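Local coordinates for 3-keto-5-aminohexanoate cleavage protein (Burkholderia xenovorans LB400, PDB 3E02) that probably cleaves 3-keto-5-aminohexanoate or a related beta-keto acid, as a zinc-binding TIM-barrel member of the beta-keto acid cleavage family, at residues Ser153-Glu156 against Arg157-Glu161; Arg223-Gly226 against Gln227-Leu231; Phe243-Met246 against Ser247-Gly251; Glu296-Met300 against Leu301-Gly305. All coordinates share one frame; numbering follows the deposited sequence.

All four contacts are local and belong to the helical layer or turns of one TIM barrel rather than to its zinc site. Interaction 3 is the most buried, largely apolar and pressed against another subunit; interaction 1 divides a helix into an apolar flank and a charged one. Interactions 2 and 4 both deal with a helix ending, the first by a tight turn into strand 229-235, the second by a lysine with positive phi and a threonine whose hydroxyl touches the arginine chain. Interactions 2 and 3 are neighbours through strand 229-235 and helix 240-249, where Leu231 CD2 lies 4.2 Å from Ser247 OG. Interactions 2 and 4 also touch, Tyr230 CE2 approaching Met300 O to 3.3 Å.

Interaction 1: Ser153-Glu156 against Arg157-Glu161; sequences SQIE and RGMTE
Ile155 and Met159 sit one turn apart on helix 152-163, which packs outside the barrel of this TIM-barrel fold and leads into strand 168-173. Their side chains run side by side in the same direction and make the dense flank of the contact. In Ile155, CG1 lies beside the backbone N (chi1 -64°), which leaves CG2 anti to it; that methyl faces the extended chain of the selenomethionine, and Ile155 CG2 meets Met159 CE at 3.4 Å, closer than carbons usually come. Met159 CG also grazes Ile155 O at 3.3 Å. A branched aliphatic and a long flexible one suit this flank, since both pack on Phe185 of helix 176-187. Beneath them the backbone is regular, with Met159 N donating to Ile155 O at 2.8 Å.

A second flank is polar but lies against helix 95-105, where Arg157 packs on Leu95 and Leu99. Its CB stays near Ser153 O and Gln154 O while the rest of the chain leads away, and Arg157 NE forms a salt bridge with Glu161 OE2 at 3.1 Å. That acceptor lies in the guanidinium plane, yet the nitrogen meets the carboxylate from above its own plane. Arg103 takes the other glutamate oxygen and Asp96 another nitrogen of Arg157, while Glu156 turns its carboxylate to Arg188. The looser, solvent side belongs to Thr160, whose hydroxyl folds back beside its backbone N (chi1 -55°). Glu156 O is thereby gripped twice, by Thr160 N at 2.9 Å and by Thr160 OG1 at 2.7 Å, the two donors arriving from opposite faces of the carbonyl plane.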
ATOM      1  N   SER A 153      -8.726 -17.696  24.220  1.00 34.81           N
ATOM      2  CA  SER A 153      -8.700 -18.138  25.627  1.00 35.21           C
ATOM      3  C   SER A 153      -7.266 -18.282  26.170  1.00 34.95           C
ATOM      4  O   SER A 153      -6.975 -17.853  27.295  1.00 35.83           O
ATOM      5  CB  SER A 153      -9.453 -19.455  25.803  1.00 36.08           C
ATOM      6  OG  SER A 153     -10.816 -19.283  25.463  1.00 41.44           O
ATOM      7  N   GLN A 154      -6.386 -18.872  25.372  1.00 35.11           N
ATOM      8  CA  GLN A 154      -4.974 -19.063  25.762  1.00 35.46           C
ATOM      9  C   GLN A 154      -4.263 -17.723  25.944  1.00 35.46           C
ATOM     10  O   GLN A 154      -3.548 -17.526  26.929  1.00 36.08           O
ATOM     11  CB  GLN A 154      -4.234 -19.951  24.758  1.00 34.67           C
ATOM     12  CG  GLN A 154      -4.659 -21.413  24.833  1.00 35.27           C
ATOM     13  CD  GLN A 154      -3.945 -22.287  23.823  1.00 36.31           C
ATOM     14  OE1 GLN A 154      -3.795 -21.931  22.650  1.00 37.68           O
ATOM     15  NE2 GLN A 154      -3.505 -23.453  24.273  1.00 34.79           N
ATOM     16  N   ILE A 155      -4.476 -16.802  25.004  1.00 34.93           N
ATOM     17  CA  ILE A 155      -3.874 -15.460  25.078  1.00 34.38           C
ATOM     18  C   ILE A 155      -4.361 -14.733  26.332  1.00 36.23           C
ATOM     19  O   ILE A 155      -3.551 -14.184  27.081  1.00 36.77           O
ATOM     20  CB  ILE A 155      -4.149 -14.618  23.814  1.00 33.48           C
ATOM     21  CG1 ILE A 155      -3.484 -15.267  22.582  1.00 34.26           C
ATOM     22  CG2 ILE A 155      -3.607 -13.193  24.020  1.00 33.64           C
ATOM     23  CD1 ILE A 155      -4.032 -14.769  21.228  1.00 34.17           C
ATOM     24  N   GLU A 156      -5.672 -14.761  26.568  1.00 37.12           N
ATOM     25  CA  GLU A 156      -6.254 -14.123  27.752  1.00 40.97           C
ATOM     26  C   GLU A 156      -5.670 -14.678  29.063  1.00 40.61           C
ATOM     27  O   GLU A 156      -5.391 -13.895  29.966  1.00 40.61           O
ATOM     28  CB  GLU A 156      -7.771 -14.257  27.747  1.00 40.77           C
ATOM     29  CG  GLU A 156      -8.447 -13.485  28.888  1.00 46.19           C
ATOM     30  CD  GLU A 156      -9.944 -13.336  28.732  1.00 45.82           C
ATOM     31  OE1 GLU A 156     -10.468 -13.500  27.610  1.00 55.70           O
ATOM     32  OE2 GLU A 156     -10.595 -13.015  29.746  1.00 55.42           O
ATOM     33  N   ARG A 157      -5.481 -16.003  29.135  1.00 41.72           N
ATOM     34  CA  ARG A 157      -4.892 -16.685  30.314  1.00 41.96           C
ATOM     35  C   ARG A 157      -3.465 -16.181  30.554  1.00 40.62           C
ATOM     36  O   ARG A 157      -3.116 -15.777  31.670  1.00 40.32           O
ATOM     37  CB  ARG A 157      -4.884 -18.213  30.115  1.00 41.85           C
ATOM     38  CG  ARG A 157      -4.319 -19.046  31.292  1.00 44.65           C
ATOM     39  CD  ARG A 157      -4.066 -20.509  30.917  1.00 46.56           C
ATOM     40  NE  ARG A 157      -3.274 -21.160  31.966  1.00 52.16           N
ATOM     41  CZ  ARG A 157      -2.567 -22.288  31.844  1.00 54.56           C
ATOM     42  NH1 ARG A 157      -2.548 -23.000  30.712  1.00 60.47           N
ATOM     43  NH2 ARG A 157      -1.879 -22.718  32.905  1.00 57.11           N
ATOM     44  N   GLY A 158      -2.658 -16.197  29.495  1.00 39.15           N
ATOM     45  CA  GLY A 158      -1.278 -15.711  29.550  1.00 38.47           C
ATOM     46  C   GLY A 158      -1.204 -14.261  29.971  1.00 37.32           C
ATOM     47  O   GLY A 158      -0.417 -13.917  30.838  1.00 36.28           O
HETATM   48  N   MSE A 159      -2.042 -13.417  29.370  1.00 37.66           N
HETATM   49  CA  MSE A 159      -2.092 -11.993  29.735  1.00 38.91           C
HETATM   50  C   MSE A 159      -2.474 -11.780  31.197  1.00 40.15           C
HETATM   51  O   MSE A 159      -1.870 -10.947  31.882  1.00 41.18           O
HETATM   52  CB  MSE A 159      -3.058 -11.224  28.833  1.00 38.58           C
HETATM   53  CG  MSE A 159      -2.578 -11.067  27.401  1.00 38.32           C
HETATM   54 SE   MSE A 159      -3.997 -10.212  26.392  0.75 38.75          SE
HETATM   55  CE  MSE A 159      -3.015  -9.960  24.789  1.00 39.44           C
ATOM     56  N   THR A 160      -3.453 -12.549  31.674  1.00 40.75           N
ATOM     57  CA  THR A 160      -3.935 -12.428  33.061  1.00 41.01           C
ATOM     58  C   THR A 160      -2.899 -12.912  34.082  1.00 40.57           C
ATOM     59  O   THR A 160      -2.545 -12.168  34.997  1.00 41.56           O
ATOM     60  CB  THR A 160      -5.272 -13.194  33.265  1.00 40.85           C
ATOM     61  OG1 THR A 160      -6.228 -12.736  32.305  1.00 45.26           O
ATOM     62  CG2 THR A 160      -5.837 -12.965  34.665  1.00 42.12           C
ATOM     63  N   GLU A 161      -2.404 -14.137  33.898  1.00 40.11           N
ATOM     64  CA  GLU A 161      -1.452 -14.748  34.831  1.00 41.05           C
ATOM     65  C   GLU A 161      -0.118 -14.018  34.893  1.00 40.09           C
ATOM     66  O   GLU A 161       0.371 -13.724  35.985  1.00 39.73           O
ATOM     67  CB  GLU A 161      -1.202 -16.216  34.489  1.00 41.05           C
ATOM     68  CG  GLU A 161      -2.430 -17.086  34.655  1.00 44.52           C
ATOM     69  CD  GLU A 161      -2.186 -18.555  34.358  1.00 44.98           C
ATOM     70  OE1 GLU A 161      -1.040 -18.947  34.062  1.00 53.48           O
ATOM     71  OE2 GLU A 161      -3.163 -19.324  34.437  1.00 57.69           O
TER

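Interaction 2: Arg223-Gly226 against Gln227-Leu231; sequences RLFG and QDYYL
The ring of Tyr229 brings its CD1 up to Phe225 CB, the root of the phenylalanine ring, at 3.8 Å, and Gly226 O lies 3.4 Å from the same Tyr229 CD1. One face of the Phe225 ring is covered by its neighbour Leu224, whose CB stands 3.7 Å above the plane over the centre; the Phe225 side chain also packs on Leu182 and Val186 of helix 176-187. Tyr229 holds CG between its backbone N and carbonyl carbon (chi1 84°), which brings the ring back towards the helix it follows. There the hydroxyl gives this tyrosine a hydrogen bond to Asp222 OD1 besides its ring packing. This is the alpha-to-beta turn of a beta-alpha-beta unit of the barrel, where helix 211-225 ends and strand 229-235 begins. The reversal is a type II' beta turn from Phe225 to Asp228, closed by Asp228 N donating to Phe225 O at 3.0 Å. Gly226 takes the corner with positive phi, a backbone shape that a residue without CB adopts readily. A water donates to Phe225 O at 2.9 Å and to Asp228 OD2 at 2.6 Å, linking the carboxylate to the turn's first carbonyl.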
ATOM      1  N   ARG A 223      -3.479   2.432  12.318  1.00 42.39           N
ATOM      2  CA  ARG A 223      -4.939   2.542  12.323  1.00 43.86           C
ATOM      3  C   ARG A 223      -5.558   1.989  13.603  1.00 42.04           C
ATOM      4  O   ARG A 223      -6.463   2.601  14.153  1.00 40.70           O
ATOM      5  CB  ARG A 223      -5.537   1.838  11.102  1.00 44.36           C
ATOM      6  CG  ARG A 223      -7.048   1.640  11.143  1.00 46.95           C
ATOM      7  CD  ARG A 223      -7.615   1.388   9.768  1.00 51.42           C
ATOM      8  NE  ARG A 223      -7.449   2.578   8.930  1.00 61.92           N
ATOM      9  CZ  ARG A 223      -8.004   2.770   7.734  1.00 67.29           C
ATOM     10  NH1 ARG A 223      -8.821   1.860   7.178  1.00 70.26           N
ATOM     11  NH2 ARG A 223      -7.754   3.922   7.099  1.00 67.68           N
ATOM     12  N   LEU A 224      -5.077   0.835  14.053  1.00 39.63           N
ATOM     13  CA  LEU A 224      -5.601   0.185  15.261  1.00 38.51           C
ATOM     14  C   LEU A 224      -5.123   0.795  16.589  1.00 38.57           C
ATOM     15  O   LEU A 224      -5.902   0.856  17.536  1.00 38.81           O
ATOM     16  CB  LEU A 224      -5.244  -1.313  15.240  1.00 37.17           C
ATOM     17  CG  LEU A 224      -5.869  -2.159  14.124  1.00 37.15           C
ATOM     18  CD1 LEU A 224      -5.255  -3.592  14.045  1.00 34.69           C
ATOM     19  CD2 LEU A 224      -7.374  -2.238  14.289  1.00 36.31           C
ATOM     20  N   PHE A 225      -3.858   1.213  16.657  1.00 38.91           N
ATOM     21  CA  PHE A 225      -3.200   1.661  17.915  1.00 39.78           C
ATOM     22  C   PHE A 225      -2.608   3.068  17.955  1.00 40.59           C
ATOM     23  O   PHE A 225      -2.128   3.488  19.020  1.00 41.75           O
ATOM     24  CB  PHE A 225      -2.056   0.695  18.247  1.00 38.85           C
ATOM     25  CG  PHE A 225      -2.435  -0.746  18.129  1.00 38.86           C
ATOM     26  CD1 PHE A 225      -3.353  -1.306  19.013  1.00 37.82           C
ATOM     27  CD2 PHE A 225      -1.877  -1.553  17.140  1.00 36.84           C
ATOM     28  CE1 PHE A 225      -3.725  -2.632  18.906  1.00 35.14           C
ATOM     29  CE2 PHE A 225      -2.245  -2.889  17.031  1.00 35.04           C
ATOM     30  CZ  PHE A 225      -3.171  -3.427  17.913  1.00 37.75           C
ATOM     31  N   GLY A 226      -2.600   3.778  16.830  1.00 40.86           N
ATOM     32  CA  GLY A 226      -2.079   5.160  16.761  1.00 41.93           C
ATOM     33  C   GLY A 226      -0.688   5.338  17.366  1.00 42.90           C
ATOM     34  O   GLY A 226       0.264   4.659  16.964  1.00 43.08           O
ATOM     35  N   GLN A 227      -0.599   6.193  18.382  1.00 44.02           N
ATOM     36  CA  GLN A 227       0.673   6.508  19.068  1.00 46.20           C
ATOM     37  C   GLN A 227       0.986   5.636  20.308  1.00 46.27           C
ATOM     38  O   GLN A 227       1.976   5.893  21.019  1.00 47.50           O
ATOM     39  CB  GLN A 227       0.695   8.009  19.412  1.00 47.68           C
ATOM     40  CG  GLN A 227       0.719   8.899  18.170  1.00 54.50           C
ATOM     41  CD  GLN A 227       2.012   8.735  17.356  1.00 63.69           C
ATOM     42  OE1 GLN A 227       1.987   8.266  16.205  1.00 70.99           O
ATOM     43  NE2 GLN A 227       3.149   9.065  17.974  1.00 67.42           N
ATOM     44  N   ASP A 228       0.185   4.589  20.533  1.00 44.61           N
ATOM     45  CA  ASP A 228       0.345   3.715  21.692  1.00 43.84           C
ATOM     46  C   ASP A 228       1.255   2.504  21.493  1.00 41.57           C
ATOM     47  O   ASP A 228       1.308   1.674  22.389  1.00 40.93           O
ATOM     48  CB  ASP A 228      -1.046   3.244  22.181  1.00 45.12           C
ATOM     49  CG  ASP A 228      -1.907   4.380  22.710  1.00 47.44           C
ATOM     50  OD1 ASP A 228      -1.356   5.398  23.174  1.00 51.24           O
ATOM     51  OD2 ASP A 228      -3.143   4.229  22.706  1.00 50.28           O
ATOM     52  N   TYR A 229       1.984   2.396  20.373  1.00 40.30           N
ATOM     53  CA  TYR A 229       2.833   1.220  20.144  1.00 39.72           C
ATOM     54  C   TYR A 229       4.244   1.514  19.632  1.00 38.59           C
ATOM     55  O   TYR A 229       4.491   2.543  19.012  1.00 36.18           O
ATOM     56  CB  TYR A 229       2.135   0.227  19.189  1.00 38.89           C
ATOM     57  CG  TYR A 229       2.290   0.512  17.716  1.00 37.92           C
ATOM     58  CD1 TYR A 229       1.459   1.427  17.063  1.00 38.41           C
ATOM     59  CD2 TYR A 229       3.271  -0.143  16.957  1.00 37.30           C
ATOM     60  CE1 TYR A 229       1.604   1.699  15.709  1.00 42.61           C
ATOM     61  CE2 TYR A 229       3.424   0.116  15.601  1.00 38.34           C
ATOM     62  CZ  TYR A 229       2.589   1.032  14.975  1.00 40.72           C
ATOM     63  OH  TYR A 229       2.751   1.282  13.642  1.00 43.56           O
ATOM     64  N   TYR A 230       5.146   0.562  19.893  1.00 38.37           N
ATOM     65  CA  TYR A 230       6.492   0.552  19.320  1.00 39.22           C
ATOM     66  C   TYR A 230       6.527  -0.603  18.345  1.00 38.20           C
ATOM     67  O   TYR A 230       6.013  -1.685  18.656  1.00 39.13           O
ATOM     68  CB  TYR A 230       7.566   0.295  20.354  1.00 40.49           C
ATOM     69  CG  TYR A 230       7.839   1.459  21.222  1.00 40.92           C
ATOM     70  CD1 TYR A 230       8.554   2.559  20.733  1.00 42.53           C
ATOM     71  CD2 TYR A 230       7.420   1.471  22.552  1.00 43.11           C
ATOM     72  CE1 TYR A 230       8.822   3.644  21.544  1.00 45.17           C
ATOM     73  CE2 TYR A 230       7.684   2.543  23.359  1.00 43.59           C
ATOM     74  CZ  TYR A 230       8.383   3.620  22.864  1.00 43.22           C
ATOM     75  OH  TYR A 230       8.617   4.676  23.696  1.00 48.23           O
ATOM     76  N   LEU A 231       7.129  -0.368  17.182  1.00 37.52           N
ATOM     77  CA  LEU A 231       7.318  -1.387  16.153  1.00 36.93           C
ATOM     78  C   LEU A 231       8.667  -2.052  16.399  1.00 37.18           C
ATOM     79  O   LEU A 231       9.650  -1.364  16.695  1.00 36.22           O
ATOM     80  CB  LEU A 231       7.346  -0.751  14.755  1.00 36.99           C
ATOM     81  CG  LEU A 231       7.624  -1.638  13.534  1.00 37.95           C
ATOM     82  CD1 LEU A 231       6.515  -2.683  13.371  1.00 39.99           C
ATOM     83  CD2 LEU A 231       7.824  -0.805  12.270  1.00 37.31           C
TER
HETATM   84  O   HOH W   1      -4.116   5.102  20.417  1.00 48.81           O

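Interaction 3: Phe243-Met246 against Ser247-Gly251; sequences FVTM and SAILG
Thr245 and Ile249 cross obliquely, one turn apart on helix 240-249, with Thr245 CG2 4.2 Å from Ile249 CD1. The threonine turns its methyl branch anti to the backbone N, while OG1 sits beside that N (chi1 -58°) and bonds back to Met241 O; a beta-branched residue can thus satisfy its hydroxyl within the helix and still offer carbon outside it. Ile249 carries CG1 along the carbonyl of the earlier turn, 3.4 Å from Thr245 O. Both side chains also meet Thr245 of the fourth subunit.

On another flank, Leu250 brings its CG to 3.3 Å from Met246 O, the very oxygen that accepts Leu250 N at 2.9 Å. Selenomethionine 246 bends beyond CG and, in the conformer given of two, places CE over the Phe243 ring, a doubtful contact for that reason. Ser247 faces inward to strand 229-235 and packs on Val233; its short side chain lets OG reach Asn253 O. Ala248, with no more than a methyl, fits against Ile8 and Leu289.

The helix closes at Gly251, whose N donates to Ala248 O at 3.1 Å and whose positive phi (89°) suits a residue lacking CB. This is a Schellman motif, ending the helix of a beta-alpha-beta unit of the TIM barrel.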
ATOM      1  N   PHE A 243      15.341  -6.725   6.591  1.00 34.30           N
ATOM      2  CA  PHE A 243      14.105  -6.404   7.343  1.00 34.23           C
ATOM      3  C   PHE A 243      14.322  -5.530   8.570  1.00 33.69           C
ATOM      4  O   PHE A 243      13.576  -4.582   8.754  1.00 34.04           O
ATOM      5  CB  PHE A 243      13.279  -7.647   7.683  1.00 34.81           C
ATOM      6  CG  PHE A 243      12.280  -7.959   6.629  1.00 36.53           C
ATOM      7  CD1 PHE A 243      12.689  -8.426   5.381  1.00 38.85           C
ATOM      8  CD2 PHE A 243      10.937  -7.671   6.833  1.00 38.02           C
ATOM      9  CE1 PHE A 243      11.754  -8.664   4.368  1.00 39.97           C
ATOM     10  CE2 PHE A 243      10.004  -7.904   5.833  1.00 37.95           C
ATOM     11  CZ  PHE A 243      10.407  -8.382   4.608  1.00 39.63           C
ATOM     12  N   VAL A 244      15.331  -5.835   9.381  1.00 32.93           N
ATOM     13  CA  VAL A 244      15.619  -5.009  10.561  1.00 32.41           C
ATOM     14  C   VAL A 244      16.155  -3.628  10.151  1.00 32.96           C
ATOM     15  O   VAL A 244      15.898  -2.671  10.858  1.00 33.52           O
ATOM     16  CB  VAL A 244      16.504  -5.693  11.610  1.00 32.24           C
ATOM     17  CG1 VAL A 244      15.782  -6.952  12.152  1.00 32.07           C
ATOM     18  CG2 VAL A 244      17.904  -6.038  11.074  1.00 30.90           C
ATOM     19  N   THR A 245      16.885  -3.533   9.027  1.00 31.57           N
ATOM     20  CA  THR A 245      17.334  -2.225   8.495  1.00 32.38           C
ATOM     21  C   THR A 245      16.099  -1.405   8.075  1.00 33.10           C
ATOM     22  O   THR A 245      15.997  -0.206   8.385  1.00 33.11           O
ATOM     23  CB  THR A 245      18.334  -2.375   7.358  1.00 32.56           C
ATOM     24  OG1 THR A 245      19.456  -3.131   7.837  1.00 31.05           O
ATOM     25  CG2 THR A 245      18.817  -0.997   6.836  1.00 29.97           C
HETATM   26  N   MSE A 246      15.161  -2.055   7.384  1.00 34.36           N
HETATM   27  CA  MSE A 246      13.881  -1.434   6.983  0.50 35.98           C
HETATM   28  C   MSE A 246      13.156  -0.908   8.245  1.00 35.43           C
HETATM   29  O   MSE A 246      12.677   0.232   8.269  1.00 35.48           O
HETATM   30  CB  MSE A 246      13.047  -2.472   6.192  0.50 36.25           C
HETATM   31  CG  MSE A 246      11.885  -2.003   5.326  0.50 36.19           C
HETATM   32 SE   MSE A 246      11.848  -3.243   3.719  0.38 46.31          SE
HETATM   33  CE  MSE A 246      11.795  -4.857   4.564  0.50 34.56           C
ATOM     34  N   SER A 247      13.097  -1.732   9.298  1.00 34.47           N
ATOM     35  CA  SER A 247      12.459  -1.309  10.563  1.00 34.29           C
ATOM     36  C   SER A 247      13.105  -0.017  11.102  1.00 34.78           C
ATOM     37  O   SER A 247      12.398   0.953  11.419  1.00 34.27           O
ATOM     38  CB  SER A 247      12.537  -2.395  11.625  1.00 33.69           C
ATOM     39  OG  SER A 247      11.777  -2.041  12.759  1.00 34.45           O
ATOM     40  N   ALA A 248      14.440  -0.009  11.175  1.00 34.25           N
ATOM     41  CA  ALA A 248      15.204   1.181  11.636  1.00 34.14           C
ATOM     42  C   ALA A 248      14.809   2.433  10.843  1.00 34.43           C
ATOM     43  O   ALA A 248      14.513   3.466  11.431  1.00 34.17           O
ATOM     44  CB  ALA A 248      16.719   0.938  11.529  1.00 33.18           C
ATOM     45  N   ILE A 249      14.781   2.297   9.519  1.00 33.72           N
ATOM     46  CA  ILE A 249      14.387   3.373   8.577  1.00 34.36           C
ATOM     47  C   ILE A 249      12.949   3.855   8.822  1.00 35.89           C
ATOM     48  O   ILE A 249      12.661   5.060   8.763  1.00 36.36           O
ATOM     49  CB  ILE A 249      14.588   2.911   7.117  1.00 33.89           C
ATOM     50  CG1 ILE A 249      16.095   2.777   6.827  1.00 35.79           C
ATOM     51  CG2 ILE A 249      13.921   3.876   6.107  1.00 33.89           C
ATOM     52  CD1 ILE A 249      16.396   2.106   5.499  1.00 34.48           C
ATOM     53  N   LEU A 250      12.057   2.916   9.126  1.00 35.75           N
ATOM     54  CA  LEU A 250      10.660   3.244   9.446  1.00 36.42           C
ATOM     55  C   LEU A 250      10.425   3.812  10.864  1.00 37.97           C
ATOM     56  O   LEU A 250       9.282   4.105  11.210  1.00 41.15           O
ATOM     57  CB  LEU A 250       9.774   2.006   9.233  1.00 35.77           C
ATOM     58  CG  LEU A 250       9.684   1.436   7.814  1.00 36.25           C
ATOM     59  CD1 LEU A 250       8.838   0.162   7.866  1.00 36.89           C
ATOM     60  CD2 LEU A 250       9.111   2.457   6.819  1.00 39.13           C
ATOM     61  N   GLY A 251      11.463   3.968  11.687  1.00 36.44           N
ATOM     62  CA  GLY A 251      11.322   4.479  13.053  1.00 36.47           C
ATOM     63  C   GLY A 251      11.060   3.386  14.065  1.00 36.42           C
ATOM     64  O   GLY A 251      10.661   3.683  15.194  1.00 36.42           O
TER

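Interaction 4: Glu296-Met300 against Leu301-Gly305; sequences EARAM and LKTKG
Ala297 receives the first bond of the contact, Leu301 N donating to its O at 2.9 Å in a nearly straight line (171°). Leu301 CG hangs beside the same oxygen at 3.5 Å. Ala297 itself is small enough to lie against Ala47 and Ile82, the latter on strand 82-85 of the barrel. Arg298 comes next and has the largest share of the contact. Its O accepts Thr303 N at 3.1 Å, in the carbonyl plane, and receives a weak second bond from Lys302 N. Just past the end of helix 294-301, Lys302 takes positive phi and the chain turns off into a loop. Thr303 places OG1 between its backbone N and carbonyl carbon (chi1 63°), which swings the hydroxyl against the base of the arginine: Thr303 OG1 is 3.3 Å from Arg298 CB. The long arginine, extended from CG to NE, then reaches Glu108, whose carboxylate also holds the threonine hydroxyl; its far end meets Asp80 O and Asp295. Ala299 is exposed, and its O touches Lys302 CD at 3.4 Å, the lysine chain folding back at chi2 over the last turn and packing on Pro194. Met300, a selenomethionine, bends at chi3 and packs on Ile9.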
ATOM      1  N   GLU A 296      17.196   2.766  29.047  1.00 35.26           N
ATOM      2  CA  GLU A 296      16.374   3.526  28.084  1.00 35.11           C
ATOM      3  C   GLU A 296      15.249   2.636  27.551  1.00 34.03           C
ATOM      4  O   GLU A 296      14.116   3.099  27.410  1.00 33.10           O
ATOM      5  CB  GLU A 296      17.221   4.089  26.941  1.00 35.38           C
ATOM      6  CG  GLU A 296      18.090   5.240  27.416  1.00 37.44           C
ATOM      7  CD  GLU A 296      19.138   5.698  26.418  1.00 35.91           C
ATOM      8  OE1 GLU A 296      19.605   4.894  25.589  1.00 36.25           O
ATOM      9  OE2 GLU A 296      19.537   6.878  26.511  1.00 38.51           O
ATOM     10  N   ALA A 297      15.568   1.361  27.283  1.00 32.86           N
ATOM     11  CA  ALA A 297      14.581   0.373  26.838  1.00 31.98           C
ATOM     12  C   ALA A 297      13.504   0.125  27.899  1.00 32.03           C
ATOM     13  O   ALA A 297      12.321   0.064  27.567  1.00 32.23           O
ATOM     14  CB  ALA A 297      15.264  -0.937  26.422  1.00 30.49           C
ATOM     15  N   ARG A 298      13.914   0.006  29.168  1.00 33.61           N
ATOM     16  CA  ARG A 298      12.978  -0.160  30.304  1.00 32.51           C
ATOM     17  C   ARG A 298      11.992   1.011  30.405  1.00 33.50           C
ATOM     18  O   ARG A 298      10.811   0.799  30.660  1.00 34.13           O
ATOM     19  CB  ARG A 298      13.732  -0.310  31.639  1.00 32.41           C
ATOM     20  CG  ARG A 298      14.477  -1.618  31.803  1.00 30.60           C
ATOM     21  CD  ARG A 298      15.064  -1.768  33.201  1.00 34.05           C
ATOM     22  NE  ARG A 298      15.629  -3.111  33.360  1.00 32.11           N
ATOM     23  CZ  ARG A 298      16.850  -3.500  32.988  1.00 35.24           C
ATOM     24  NH1 ARG A 298      17.728  -2.644  32.475  1.00 37.90           N
ATOM     25  NH2 ARG A 298      17.200  -4.777  33.162  1.00 36.65           N
ATOM     26  N   ALA A 299      12.491   2.229  30.203  1.00 33.86           N
ATOM     27  CA  ALA A 299      11.667   3.440  30.220  1.00 34.41           C
ATOM     28  C   ALA A 299      10.714   3.462  29.027  1.00 34.93           C
ATOM     29  O   ALA A 299       9.576   3.891  29.169  1.00 35.92           O
ATOM     30  CB  ALA A 299      12.543   4.704  30.242  1.00 34.22           C
HETATM   31  N   MSE A 300      11.172   3.000  27.861  1.00 34.62           N
HETATM   32  CA  MSE A 300      10.319   2.923  26.668  1.00 35.46           C
HETATM   33  C   MSE A 300       9.190   1.906  26.867  1.00 35.59           C
HETATM   34  O   MSE A 300       8.030   2.228  26.658  1.00 34.71           O
HETATM   35  CB  MSE A 300      11.132   2.562  25.409  1.00 35.73           C
HETATM   36  CG  MSE A 300      12.036   3.687  24.927  1.00 36.30           C
HETATM   37 SE   MSE A 300      13.376   3.068  23.671  0.75 35.53          SE
HETATM   38  CE  MSE A 300      12.281   2.606  22.173  1.00 34.57           C
ATOM     39  N   LEU A 301       9.542   0.701  27.299  1.00 35.01           N
ATOM     40  CA  LEU A 301       8.564  -0.376  27.511  1.00 35.71           C
ATOM     41  C   LEU A 301       7.771  -0.286  28.823  1.00 35.61           C
ATOM     42  O   LEU A 301       6.775  -1.009  28.978  1.00 35.95           O
ATOM     43  CB  LEU A 301       9.248  -1.737  27.413  1.00 35.38           C
ATOM     44  CG  LEU A 301       9.980  -2.017  26.098  1.00 40.56           C
ATOM     45  CD1 LEU A 301      10.607  -3.400  26.110  1.00 42.55           C
ATOM     46  CD2 LEU A 301       9.052  -1.881  24.942  1.00 46.19           C
ATOM     47  N   LYS A 302       8.214   0.581  29.741  1.00 35.16           N
ATOM     48  CA  LYS A 302       7.595   0.789  31.057  1.00 35.83           C
ATOM     49  C   LYS A 302       7.605  -0.516  31.857  1.00 34.79           C
ATOM     50  O   LYS A 302       6.588  -0.965  32.363  1.00 33.80           O
ATOM     51  CB  LYS A 302       6.178   1.378  30.933  1.00 36.80           C
ATOM     52  CG  LYS A 302       6.061   2.703  30.196  1.00 41.24           C
ATOM     53  CD  LYS A 302       6.688   3.845  30.966  1.00 50.53           C
ATOM     54  CE  LYS A 302       6.479   5.185  30.255  1.00 52.03           C
ATOM     55  NZ  LYS A 302       5.022   5.536  30.134  1.00 59.73           N
ATOM     56  N   THR A 303       8.781  -1.119  31.966  1.00 35.50           N
ATOM     57  CA  THR A 303       8.948  -2.371  32.706  1.00 35.76           C
ATOM     58  C   THR A 303       9.014  -2.103  34.207  1.00 36.40           C
ATOM     59  O   THR A 303       9.252  -0.976  34.636  1.00 37.20           O
ATOM     60  CB  THR A 303      10.204  -3.143  32.271  1.00 35.59           C
ATOM     61  OG1 THR A 303      11.370  -2.367  32.562  1.00 39.73           O
ATOM     62  CG2 THR A 303      10.141  -3.485  30.765  1.00 32.68           C
ATOM     63  N   LYS A 304       8.835  -3.164  34.984  1.00 36.65           N
ATOM     64  CA  LYS A 304       8.813  -3.083  36.449  1.00 37.38           C
ATOM     65  C   LYS A 304      10.186  -2.874  37.123  1.00 38.16           C
ATOM     66  O   LYS A 304      10.227  -2.548  38.305  1.00 38.47           O
ATOM     67  CB  LYS A 304       8.114  -4.313  37.057  1.00 37.54           C
ATOM     68  CG  LYS A 304       8.816  -5.663  36.854  1.00 36.13           C
ATOM     69  CD  LYS A 304       8.071  -6.782  37.558  1.00 37.41           C
ATOM     70  CE  LYS A 304       8.754  -8.116  37.322  1.00 37.81           C
ATOM     71  NZ  LYS A 304       8.079  -9.232  38.048  1.00 39.18           N
ATOM     72  N   GLY A 305      11.275  -3.085  36.387  1.00 37.86           N
ATOM     73  CA  GLY A 305      12.638  -2.925  36.884  1.00 37.99           C
ATOM     74  C   GLY A 305      13.314  -4.255  37.121  1.00 38.26           C
ATOM     75  O   GLY A 305      12.659  -5.244  37.463  1.00 38.53           O
TER